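Local structure of trichothecene 3-O-acetyltransferase (Fusarium sporotrichioides, 2ZBA) at residues 62-67 and 195-200; 172-177 and 389-394; 203-208 and 353-358. The protein catalyses transfer of an acetyl group from acetyl-coenzyme A to the 3-hydroxyl of trichothecenes, a step in making mycotoxins such as T-2 toxin. All blocks are in the same frame, centred on the assembly; numbering follows the deposited sequence.

Contacts 1 and 2 meet through helix 170-184: their centres are about 16 Å apart, and Ile176 bridges them, its CD1 lying 4.0 Å from Trp64 CH2 and its CG1 4.3 Å from Met197 SE. Contact 2 reaches the ligands most directly, since Lys390 binds coenzyme A and the side chain of Val391 lies about 10 Å from the bound T-2 toxin. Contact 3 follows contact 1 along the chain, with centres about 21 Å apart, and stands about 24 Å from contact 2 by centres. Its Thr355 side chain is about 11 Å from coenzyme A and about 12 Å from T-2. Contact 1 lies away from the annotated sites.

Contact 1 of 3, residues 62-67 and 195-200; sequences FPWVAG and SAMNLD
The side chain of Met197, present as selenomethionine, lies across one face of the Phe62 ring and runs on to the indole of Trp64. Its CG makes a CH-pi contact, 3.8 Å from the Phe62 ring centroid and 16° off the ring normal, while CB touches the ring at Phe62 CE1, 3.4 Å away. Bends at chi2 (-67°) and chi3 (-83°) curl the chain, so that CE ends over the same phenyl face as CG and beside Trp64. There Met197 CE also meets Trp64 CZ2 at 3.4 Å and Val65 CG1 at 3.6 Å, so one methyl touches three side chains. The selenium, standing where the natural protein has sulfur, is 4.8 Å from the Phe62 centroid and 5.1 Å from the centroid of the Trp64 six-membered ring; both are Met-aromatic contacts. Phe62 leaves helix 44-61 and leads into the 3-10 turn 63-66, which sets Trp64 and Val65 beside it; Met197 comes from the end of helix 191-197. Around this group, Phe189 meets the Phe62 ring, Leu179 touches Met197, and Arg201 makes a cation-pi contact with Trp64. A flexible, unbranched methionine suits a place where one chain must follow two differently turned rings. Thioether, methyl and aromatic carbons meet by dispersion, which implies that these side-chain contacts are apolar and rest on close fit.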
loop_
_atom_site.group_PDB
_atom_site.type_symbol
_atom_site.label_atom_id
_atom_site.label_comp_id
_atom_site.label_asym_id
_atom_site.label_seq_id
_atom_site.Cartn_x
_atom_site.Cartn_y
_atom_site.Cartn_z
ATOM N N PHE A 62 -9.449 -19.591 10.075
ATOM C CA PHE A 62 -9.485 -19.191 8.656
ATOM C C PHE A 62 -8.412 -19.884 7.828
ATOM O O PHE A 62 -7.380 -19.281 7.538
ATOM C CB PHE A 62 -9.301 -17.673 8.521
ATOM C CG PHE A 62 -10.089 -16.885 9.508
ATOM C CD1 PHE A 62 -11.479 -16.779 9.387
ATOM C CD2 PHE A 62 -9.451 -16.250 10.571
ATOM C CE1 PHE A 62 -12.223 -16.055 10.313
ATOM C CE2 PHE A 62 -10.187 -15.520 11.503
ATOM C CZ PHE A 62 -11.577 -15.420 11.372
ATOM N N PRO A 63 -8.640 -21.156 7.444
ATOM C CA PRO A 63 -7.637 -21.954 6.709
ATOM C C PRO A 63 -6.985 -21.274 5.494
ATOM O O PRO A 63 -5.767 -21.423 5.259
ATOM C CB PRO A 63 -8.425 -23.212 6.301
ATOM C CG PRO A 63 -9.471 -23.353 7.393
ATOM C CD PRO A 63 -9.869 -21.934 7.721
ATOM N N TRP A 64 -7.775 -20.508 4.747
ATOM C CA TRP A 64 -7.307 -19.903 3.500
ATOM C C TRP A 64 -6.093 -18.946 3.633
ATOM O O TRP A 64 -5.319 -18.775 2.681
ATOM C CB TRP A 64 -8.473 -19.234 2.778
ATOM C CG TRP A 64 -9.079 -18.108 3.515
ATOM C CD1 TRP A 64 -10.207 -18.142 4.286
ATOM C CD2 TRP A 64 -8.602 -16.754 3.555
ATOM N NE1 TRP A 64 -10.457 -16.898 4.808
ATOM C CE2 TRP A 64 -9.493 -16.024 4.371
ATOM C CE3 TRP A 64 -7.520 -16.081 2.960
ATOM C CZ2 TRP A 64 -9.335 -14.653 4.612
ATOM C CZ3 TRP A 64 -7.355 -14.717 3.217
ATOM C CH2 TRP A 64 -8.258 -14.022 4.034
ATOM N N VAL A 65 -5.908 -18.350 4.814
ATOM C CA VAL A 65 -4.769 -17.441 5.030
ATOM C C VAL A 65 -3.452 -18.145 4.775
ATOM O O VAL A 65 -2.475 -17.511 4.395
ATOM C CB VAL A 65 -4.780 -16.773 6.430
ATOM C CG1 VAL A 65 -6.115 -16.107 6.649
ATOM C CG2 VAL A 65 -4.462 -17.791 7.563
ATOM N N ALA A 66 -3.469 -19.472 4.942
ATOM C CA ALA A 66 -2.307 -20.340 4.774
ATOM C C ALA A 66 -2.165 -20.861 3.336
ATOM O O ALA A 66 -1.203 -21.588 3.027
ATOM C CB ALA A 66 -2.390 -21.514 5.749
ATOM N N GLY A 67 -3.103 -20.458 2.468
ATOM C CA GLY A 67 -3.157 -20.917 1.090
ATOM C C GLY A 67 -2.149 -20.281 0.160
ATOM O O GLY A 67 -1.225 -19.565 0.591
ATOM N N SER A 195 -17.461 -12.978 9.957
ATOM C CA SER A 195 -18.233 -12.621 8.756
ATOM C C SER A 195 -17.398 -11.989 7.639
ATOM O O SER A 195 -17.489 -12.414 6.493
ATOM C CB SER A 195 -19.390 -11.690 9.106
ATOM O OG SER A 195 -20.547 -12.440 9.398
ATOM N N ALA A 196 -16.601 -10.977 7.982
ATOM C CA ALA A 196 -15.784 -10.239 7.012
ATOM C C ALA A 196 -14.756 -11.142 6.345
ATOM O O ALA A 196 -14.597 -11.116 5.116
ATOM C CB ALA A 196 -15.099 -9.053 7.685
HETATM N N MSE A 197 -14.087 -11.961 7.161
HETATM C CA MSE A 197 -13.079 -12.913 6.695
HETATM C C MSE A 197 -13.668 -13.931 5.741
HETATM O O MSE A 197 -12.955 -14.472 4.902
HETATM C CB MSE A 197 -12.427 -13.648 7.873
HETATM C CG MSE A 197 -11.392 -12.830 8.664
HETATM SE SE MSE A 197 -9.749 -12.370 7.700
HETATM C CE MSE A 197 -8.684 -13.974 7.907
ATOM N N ASN A 198 -14.971 -14.179 5.886
ATOM C CA ASN A 198 -15.675 -15.179 5.089
ATOM C C ASN A 198 -16.570 -14.625 3.971
ATOM O O ASN A 198 -17.261 -15.401 3.298
ATOM C CB ASN A 198 -16.477 -16.133 5.999
ATOM C CG ASN A 198 -15.588 -17.109 6.755
ATOM O OD1 ASN A 198 -15.446 -17.015 7.962
ATOM N ND2 ASN A 198 -14.980 -18.042 6.041
ATOM N N LEU A 199 -16.563 -13.302 3.776
ATOM C CA LEU A 199 -17.350 -12.674 2.706
ATOM C C LEU A 199 -17.006 -13.272 1.353
ATOM O O LEU A 199 -15.834 -13.475 1.033
ATOM C CB LEU A 199 -17.152 -11.150 2.655
ATOM C CG LEU A 199 -18.072 -10.212 3.455
ATOM C CD1 LEU A 199 -17.698 -8.759 3.191
ATOM C CD2 LEU A 199 -19.577 -10.444 3.192
ATOM N N ASP A 200 -18.034 -13.566 0.571
ATOM C CA ASP A 200 -17.837 -14.072 -0.784
ATOM C C ASP A 200 -17.202 -12.962 -1.630
ATOM O O ASP A 200 -17.807 -11.902 -1.813
ATOM C CB ASP A 200 -19.180 -14.531 -1.376
ATOM C CG ASP A 200 -19.024 -15.364 -2.651
ATOM O OD1 ASP A 200 -17.991 -15.282 -3.344
ATOM O OD2 ASP A 200 -19.965 -16.116 -2.967
#

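Contact 2 of 3, residues 172-177 and 389-394. With COA (coenzyme A), chain E.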
loop_
_atom_site.group_PDB
_atom_site.type_symbol
_atom_site.label_atom_id
_atom_site.label_comp_id
_atom_site.label_asym_id
_atom_site.label_seq_id
_atom_site.Cartn_x
_atom_site.Cartn_y
_atom_site.Cartn_z
ATOM N N GLY A 172 -6.708 -4.762 3.507
ATOM C CA GLY A 172 -7.013 -6.157 3.770
ATOM C C GLY A 172 -5.870 -6.859 4.480
ATOM O O GLY A 172 -6.104 -7.704 5.332
ATOM N N GLN A 173 -4.638 -6.531 4.117
ATOM C CA GLN A 173 -3.474 -7.103 4.772
ATOM C C GLN A 173 -3.435 -6.656 6.254
ATOM O O GLN A 173 -3.154 -7.456 7.135
ATOM C CB GLN A 173 -2.205 -6.648 4.051
ATOM C CG GLN A 173 -0.879 -7.290 4.527
ATOM C CD GLN A 173 0.212 -7.162 3.467
ATOM O OE1 GLN A 173 -0.087 -7.000 2.296
ATOM N NE2 GLN A 173 1.459 -7.185 3.874
ATOM N N ASP A 174 -3.705 -5.373 6.497
ATOM C CA ASP A 174 -3.776 -4.817 7.849
ATOM C C ASP A 174 -4.842 -5.499 8.701
ATOM O O ASP A 174 -4.609 -5.780 9.875
ATOM C CB ASP A 174 -4.051 -3.308 7.786
ATOM C CG ASP A 174 -4.163 -2.670 9.155
ATOM O OD1 ASP A 174 -3.221 -2.802 9.984
ATOM O OD2 ASP A 174 -5.194 -2.020 9.397
ATOM N N ALA A 175 -6.013 -5.736 8.119
ATOM C CA ALA A 175 -7.091 -6.458 8.797
ATOM C C ALA A 175 -6.655 -7.858 9.215
ATOM O O ALA A 175 -6.936 -8.302 10.336
ATOM C CB ALA A 175 -8.343 -6.523 7.905
ATOM N N ILE A 176 -5.975 -8.558 8.309
ATOM C CA ILE A 176 -5.453 -9.896 8.604
ATOM C C ILE A 176 -4.400 -9.821 9.705
ATOM O O ILE A 176 -4.400 -10.638 10.623
ATOM C CB ILE A 176 -4.861 -10.586 7.341
ATOM C CG1 ILE A 176 -5.972 -10.952 6.339
ATOM C CG2 ILE A 176 -4.044 -11.830 7.712
ATOM C CD1 ILE A 176 -5.413 -11.416 4.978
ATOM N N ILE A 177 -3.506 -8.843 9.595
ATOM C CA ILE A 177 -2.453 -8.632 10.588
ATOM C C ILE A 177 -3.024 -8.296 11.984
ATOM O O ILE A 177 -2.539 -8.816 13.003
ATOM C CB ILE A 177 -1.442 -7.551 10.113
ATOM C CG1 ILE A 177 -0.735 -8.022 8.836
ATOM C CG2 ILE A 177 -0.399 -7.265 11.205
ATOM C CD1 ILE A 177 0.164 -6.974 8.175
ATOM N N ALA A 389 -2.111 5.661 5.418
ATOM C CA ALA A 389 -2.263 6.459 6.653
ATOM C C ALA A 389 -3.201 5.843 7.660
ATOM O O ALA A 389 -2.962 5.942 8.844
ATOM C CB ALA A 389 -2.712 7.875 6.327
ATOM N N LYS A 390 -4.274 5.215 7.176
ATOM C CA LYS A 390 -5.327 4.625 8.040
ATOM C C LYS A 390 -5.066 3.209 8.574
ATOM O O LYS A 390 -5.791 2.731 9.457
ATOM C CB LYS A 390 -6.689 4.640 7.330
ATOM C CG LYS A 390 -7.264 6.039 7.106
ATOM C CD LYS A 390 -8.736 5.955 6.709
ATOM C CE LYS A 390 -9.418 7.310 6.773
ATOM N NZ LYS A 390 -10.915 7.171 6.698
ATOM N N VAL A 391 -4.039 2.538 8.064
ATOM C CA VAL A 391 -3.790 1.186 8.539
ATOM C C VAL A 391 -3.352 1.210 10.005
ATOM O O VAL A 391 -2.660 2.145 10.449
ATOM C CB VAL A 391 -2.850 0.345 7.643
ATOM C CG1 VAL A 391 -3.019 0.674 6.170
ATOM C CG2 VAL A 391 -1.444 0.443 8.088
ATOM N N GLY A 392 -3.799 0.220 10.756
ATOM C CA GLY A 392 -3.679 0.280 12.218
ATOM C C GLY A 392 -2.447 -0.383 12.835
ATOM O O GLY A 392 -2.463 -0.719 14.011
ATOM N N CYS A 393 -1.375 -0.550 12.055
ATOM C CA CYS A 393 -0.227 -1.387 12.470
ATOM C C CYS A 393 0.562 -0.908 13.701
ATOM O O CYS A 393 1.224 -1.725 14.357
ATOM C CB CYS A 393 0.729 -1.614 11.304
ATOM S SG CYS A 393 0.356 -3.054 10.277
ATOM N N TRP A 394 0.520 0.396 13.998
ATOM C CA TRP A 394 1.185 0.964 15.183
ATOM C C TRP A 394 0.603 0.456 16.506
ATOM O O TRP A 394 1.157 0.744 17.577
ATOM C CB TRP A 394 1.088 2.502 15.200
ATOM C CG TRP A 394 1.961 3.221 14.218
ATOM C CD1 TRP A 394 1.598 3.684 12.991
ATOM C CD2 TRP A 394 3.331 3.599 14.406
ATOM N NE1 TRP A 394 2.663 4.310 12.385
ATOM C CE2 TRP A 394 3.739 4.275 13.235
ATOM C CE3 TRP A 394 4.257 3.417 15.443
ATOM C CZ2 TRP A 394 5.024 4.767 13.070
ATOM C CZ3 TRP A 394 5.529 3.921 15.286
ATOM C CH2 TRP A 394 5.907 4.577 14.106
HETATM N N1A COA E . -16.509 18.282 7.274
HETATM C C2A COA E . -15.212 18.566 7.669
HETATM N N3A COA E . -14.274 17.544 7.719
HETATM C C4A COA E . -14.614 16.267 7.379
HETATM C C5A COA E . -15.919 15.972 6.987
HETATM C C6A COA E . -16.876 16.994 6.935
HETATM N N6A COA E . -18.154 16.715 6.664
HETATM N N7A COA E . -15.976 14.647 6.717
HETATM C C8A COA E . -14.752 14.108 6.933
HETATM N N9A COA E . -13.895 15.098 7.338
HETATM C C1B COA E . -12.438 14.970 7.570
HETATM C C2B COA E . -12.133 14.201 8.851
HETATM O O2B COA E . -12.118 15.062 9.970
HETATM C C3B COA E . -10.789 13.578 8.520
HETATM O O3B COA E . -9.860 14.629 8.477
HETATM P P3B COA E . -8.406 14.638 9.173
HETATM O O7A COA E . -7.744 13.309 8.871
HETATM O O8A COA E . -8.531 14.761 10.667
HETATM O O9A COA E . -7.694 15.781 8.521
HETATM C C4B COA E . -10.970 13.216 7.061
HETATM O O4B COA E . -11.798 14.236 6.528
HETATM C C5B COA E . -11.604 11.864 6.776
HETATM O O5B COA E . -11.857 11.845 5.376
HETATM P P1A COA E . -11.664 10.501 4.507
HETATM O O1A COA E . -12.527 9.397 5.031
HETATM O O2A COA E . -11.824 10.747 3.026
HETATM O O3A COA E . -10.154 9.970 4.808
HETATM P P2A COA E . -8.770 10.616 4.285
HETATM O O4A COA E . -7.836 10.663 5.475
HETATM O O5A COA E . -8.901 11.931 3.558
HETATM O O6A COA E . -8.196 9.572 3.213
HETATM C CBP COA E . -8.195 8.392 1.114
HETATM C CCP COA E . -8.554 9.685 1.843
HETATM C CDP COA E . -6.691 8.447 0.842
HETATM C CEP COA E . -8.994 8.331 -0.199
HETATM C CAP COA E . -8.529 7.211 2.030
HETATM O OAP COA E . -9.921 7.184 2.310
HETATM C C9P COA E . -8.113 5.854 1.509
HETATM O O9P COA E . -8.954 5.175 0.624
HETATM N N8P COA E . -6.978 5.309 1.951
HETATM C C7P COA E . -6.533 4.005 1.468
HETATM C C6P COA E . -5.780 4.089 0.140
HETATM C C5P COA E . -5.325 2.701 -0.281
HETATM O O5P COA E . -6.143 1.855 -0.719
HETATM N N4P COA E . -4.031 2.428 -0.169
HETATM C C3P COA E . -3.612 1.058 0.119
HETATM C C2P COA E . -2.735 0.465 -0.980
HETATM S S1P COA E . -2.883 -1.337 -1.182
#
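The side chain of Asp174 reaches from helix 170-184 to Val391 and Gly392 of the loop 389-394. Its CB lies 3.8 Å from Val391 CB, an apolar touch at the base of the side chain. With CG anti to the backbone N (chi1 179°), the carboxylate is carried outward from the helix, and CG itself comes 3.6 Å from Val391 CB. At the tip, OD2 accepts a hydrogen bond from Gly392 N, 3.0 Å long and nearly straight at 174°, although the donor stands 41° out of the carboxylate plane. OD2 also forms a salt bridge with Arg178, one turn further along the helix, and OD1 is hydrogen-bonded to Tyr396 OH and lies 3.6 Å from Cys393 SG. A short acid suits this spot: three partners hold its two oxygens, and the arginine probably offsets its charge in a buried setting. Beside it, Ile177 CG2 approaches Cys393 SG at 4.4 Å, adding a small apolar touch. The neighbouring Lys390 turns the other way, its extended chain placing NZ 3.2 Å from O1A of coenzyme A in a hydrogen bond; a long cation suits the pyrophosphate. The helix follows Asp169, the aspartate of the HXXXD motif of BAHD enzymes, whose OD1 accepts a bond from Gly172 N. Helix and loop sit side by side on the sheet: Ile177 and Cys393 both touch strand 29-37, and Cys393 reaches on to outermost strand 407-409.

Contact 3 of 3, residues 203-208 and 353-358; sequences TVVPLL and RRTQAL
The guanidinium of Arg353 carries Leu208 on one face: the methyl CD1 sits 3.7 Å above the plane, over its centre. In this apolar cover of a flat cation, the nearest nitrogen to Leu208 CD1 is Arg353 NH1, also at 3.7 Å. Arg353 starts out pointing away from the loop, and the bend at chi2 (60°) brings its flat end back over the leucine. Leu208 CD1 also lies 3.8 Å from Ala357 CA; the alanine has only a methyl, turned away from the loop, so the leucine can approach the backbone. The Gln356 side chain extends toward the loop; its aliphatic part packs, with CB near Leu208 and Gln356 CG 3.8 Å from Val205 CG1, and its amide ends beside the carbonyl of Pro206. The beta-branched Val205, with CG1 anti to the backbone N (chi1 -179°), presents that methyl to the helix. Thr360 OG1, further along the helix, accepts the Leu208 backbone N-H and ties the chain to the helix there. Residues 205-208 form an extended run that crosses helix 348-363. Its position, between helix 191-197 and strand 237-244, is consistent with the long crossover that joins the two domains in the BAHD acyltransferase fold.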
loop_
_atom_site.group_PDB
_atom_site.type_symbol
_atom_site.label_atom_id
_atom_site.label_comp_id
_atom_site.label_asym_id
_atom_site.label_seq_id
_atom_site.Cartn_x
_atom_site.Cartn_y
_atom_site.Cartn_z
ATOM N N THR A 203 -19.053 -11.611 -4.795
ATOM C CA THR A 203 -20.269 -10.835 -4.610
ATOM C C THR A 203 -20.011 -9.398 -4.180
ATOM O O THR A 203 -20.922 -8.555 -4.205
ATOM C CB THR A 203 -21.216 -11.530 -3.585
ATOM O OG1 THR A 203 -20.666 -11.481 -2.252
ATOM C CG2 THR A 203 -21.455 -12.968 -4.000
ATOM N N VAL A 204 -18.767 -9.122 -3.800
ATOM C CA VAL A 204 -18.426 -7.930 -3.045
ATOM C C VAL A 204 -18.605 -6.627 -3.858
ATOM O O VAL A 204 -18.949 -5.570 -3.309
ATOM C CB VAL A 204 -17.014 -8.104 -2.352
ATOM C CG1 VAL A 204 -15.857 -7.589 -3.214
ATOM C CG2 VAL A 204 -17.013 -7.457 -0.992
ATOM N N VAL A 205 -18.385 -6.731 -5.168
ATOM C CA VAL A 205 -18.660 -5.651 -6.118
ATOM C C VAL A 205 -19.744 -6.183 -7.066
ATOM O O VAL A 205 -19.458 -7.006 -7.920
ATOM C CB VAL A 205 -17.395 -5.251 -6.910
ATOM C CG1 VAL A 205 -17.702 -4.093 -7.896
ATOM C CG2 VAL A 205 -16.253 -4.867 -5.950
ATOM N N PRO A 206 -21.006 -5.751 -6.877
ATOM C CA PRO A 206 -22.089 -6.207 -7.754
ATOM C C PRO A 206 -21.853 -5.833 -9.211
ATOM O O PRO A 206 -21.448 -4.705 -9.517
ATOM C CB PRO A 206 -23.325 -5.476 -7.189
ATOM C CG PRO A 206 -22.985 -5.199 -5.770
ATOM C CD PRO A 206 -21.510 -4.846 -5.827
ATOM N N LEU A 207 -22.083 -6.781 -10.113
ATOM C CA LEU A 207 -21.876 -6.523 -11.539
ATOM C C LEU A 207 -23.036 -5.692 -12.090
ATOM O O LEU A 207 -24.160 -5.763 -11.572
ATOM C CB LEU A 207 -21.704 -7.837 -12.314
ATOM C CG LEU A 207 -20.316 -8.402 -12.667
ATOM C CD1 LEU A 207 -19.136 -7.928 -11.783
ATOM C CD2 LEU A 207 -20.403 -9.911 -12.752
ATOM N N LEU A 208 -22.753 -4.890 -13.117
ATOM C CA LEU A 208 -23.771 -4.049 -13.760
ATOM C C LEU A 208 -24.599 -4.853 -14.758
ATOM O O LEU A 208 -24.031 -5.577 -15.587
ATOM C CB LEU A 208 -23.110 -2.857 -14.469
ATOM C CG LEU A 208 -22.335 -1.891 -13.562
ATOM C CD1 LEU A 208 -21.629 -0.844 -14.393
ATOM C CD2 LEU A 208 -23.253 -1.232 -12.538
ATOM N N ARG A 353 -19.715 3.509 -9.117
ATOM C CA ARG A 353 -19.953 3.331 -10.552
ATOM C C ARG A 353 -18.677 2.940 -11.297
ATOM O O ARG A 353 -18.660 1.975 -12.034
ATOM C CB ARG A 353 -20.573 4.599 -11.179
ATOM C CG ARG A 353 -20.836 4.464 -12.695
ATOM C CD ARG A 353 -21.805 3.305 -13.019
ATOM N NE ARG A 353 -22.037 3.185 -14.470
ATOM C CZ ARG A 353 -23.059 2.566 -15.054
ATOM N NH1 ARG A 353 -24.033 1.981 -14.343
ATOM N NH2 ARG A 353 -23.110 2.536 -16.379
ATOM N N ARG A 354 -17.609 3.699 -11.087
ATOM C CA ARG A 354 -16.330 3.446 -11.742
ATOM C C ARG A 354 -15.782 2.048 -11.373
ATOM O O ARG A 354 -15.189 1.368 -12.213
ATOM C CB ARG A 354 -15.324 4.545 -11.368
ATOM C CG ARG A 354 -15.632 5.959 -11.968
ATOM C CD ARG A 354 -14.621 7.013 -11.498
ATOM N NE ARG A 354 -13.257 6.553 -11.763
ATOM C CZ ARG A 354 -12.350 6.270 -10.830
ATOM N NH1 ARG A 354 -12.620 6.438 -9.529
ATOM N NH2 ARG A 354 -11.163 5.794 -11.202
ATOM N N THR A 355 -15.986 1.636 -10.120
ATOM C CA THR A 355 -15.450 0.373 -9.594
ATOM C C THR A 355 -16.249 -0.808 -10.133
ATOM O O THR A 355 -15.680 -1.815 -10.579
ATOM C CB THR A 355 -15.418 0.376 -8.040
ATOM O OG1 THR A 355 -14.525 1.404 -7.583
ATOM C CG2 THR A 355 -14.919 -0.957 -7.468
ATOM N N GLN A 356 -17.573 -0.668 -10.104
ATOM C CA GLN A 356 -18.482 -1.671 -10.670
ATOM C C GLN A 356 -18.310 -1.759 -12.176
ATOM O O GLN A 356 -18.428 -2.843 -12.732
ATOM C CB GLN A 356 -19.949 -1.355 -10.341
ATOM C CG GLN A 356 -20.283 -1.448 -8.833
ATOM C CD GLN A 356 -21.768 -1.308 -8.569
ATOM O OE1 GLN A 356 -22.562 -2.251 -8.787
ATOM N NE2 GLN A 356 -22.165 -0.116 -8.118
ATOM N N ALA A 357 -18.051 -0.625 -12.839
ATOM C CA ALA A 357 -17.791 -0.672 -14.299
ATOM C C ALA A 357 -16.517 -1.485 -14.584
ATOM O O ALA A 357 -16.487 -2.302 -15.493
ATOM C CB ALA A 357 -17.679 0.705 -14.879
ATOM N N LEU A 358 -15.470 -1.251 -13.792
ATOM C CA LEU A 358 -14.217 -1.995 -13.909
ATOM C C LEU A 358 -14.446 -3.472 -13.706
ATOM O O LEU A 358 -13.970 -4.284 -14.514
ATOM C CB LEU A 358 -13.156 -1.473 -12.920
ATOM C CG LEU A 358 -11.746 -2.124 -12.915
ATOM C CD1 LEU A 358 -10.993 -1.934 -14.260
ATOM C CD2 LEU A 358 -10.896 -1.574 -11.762
#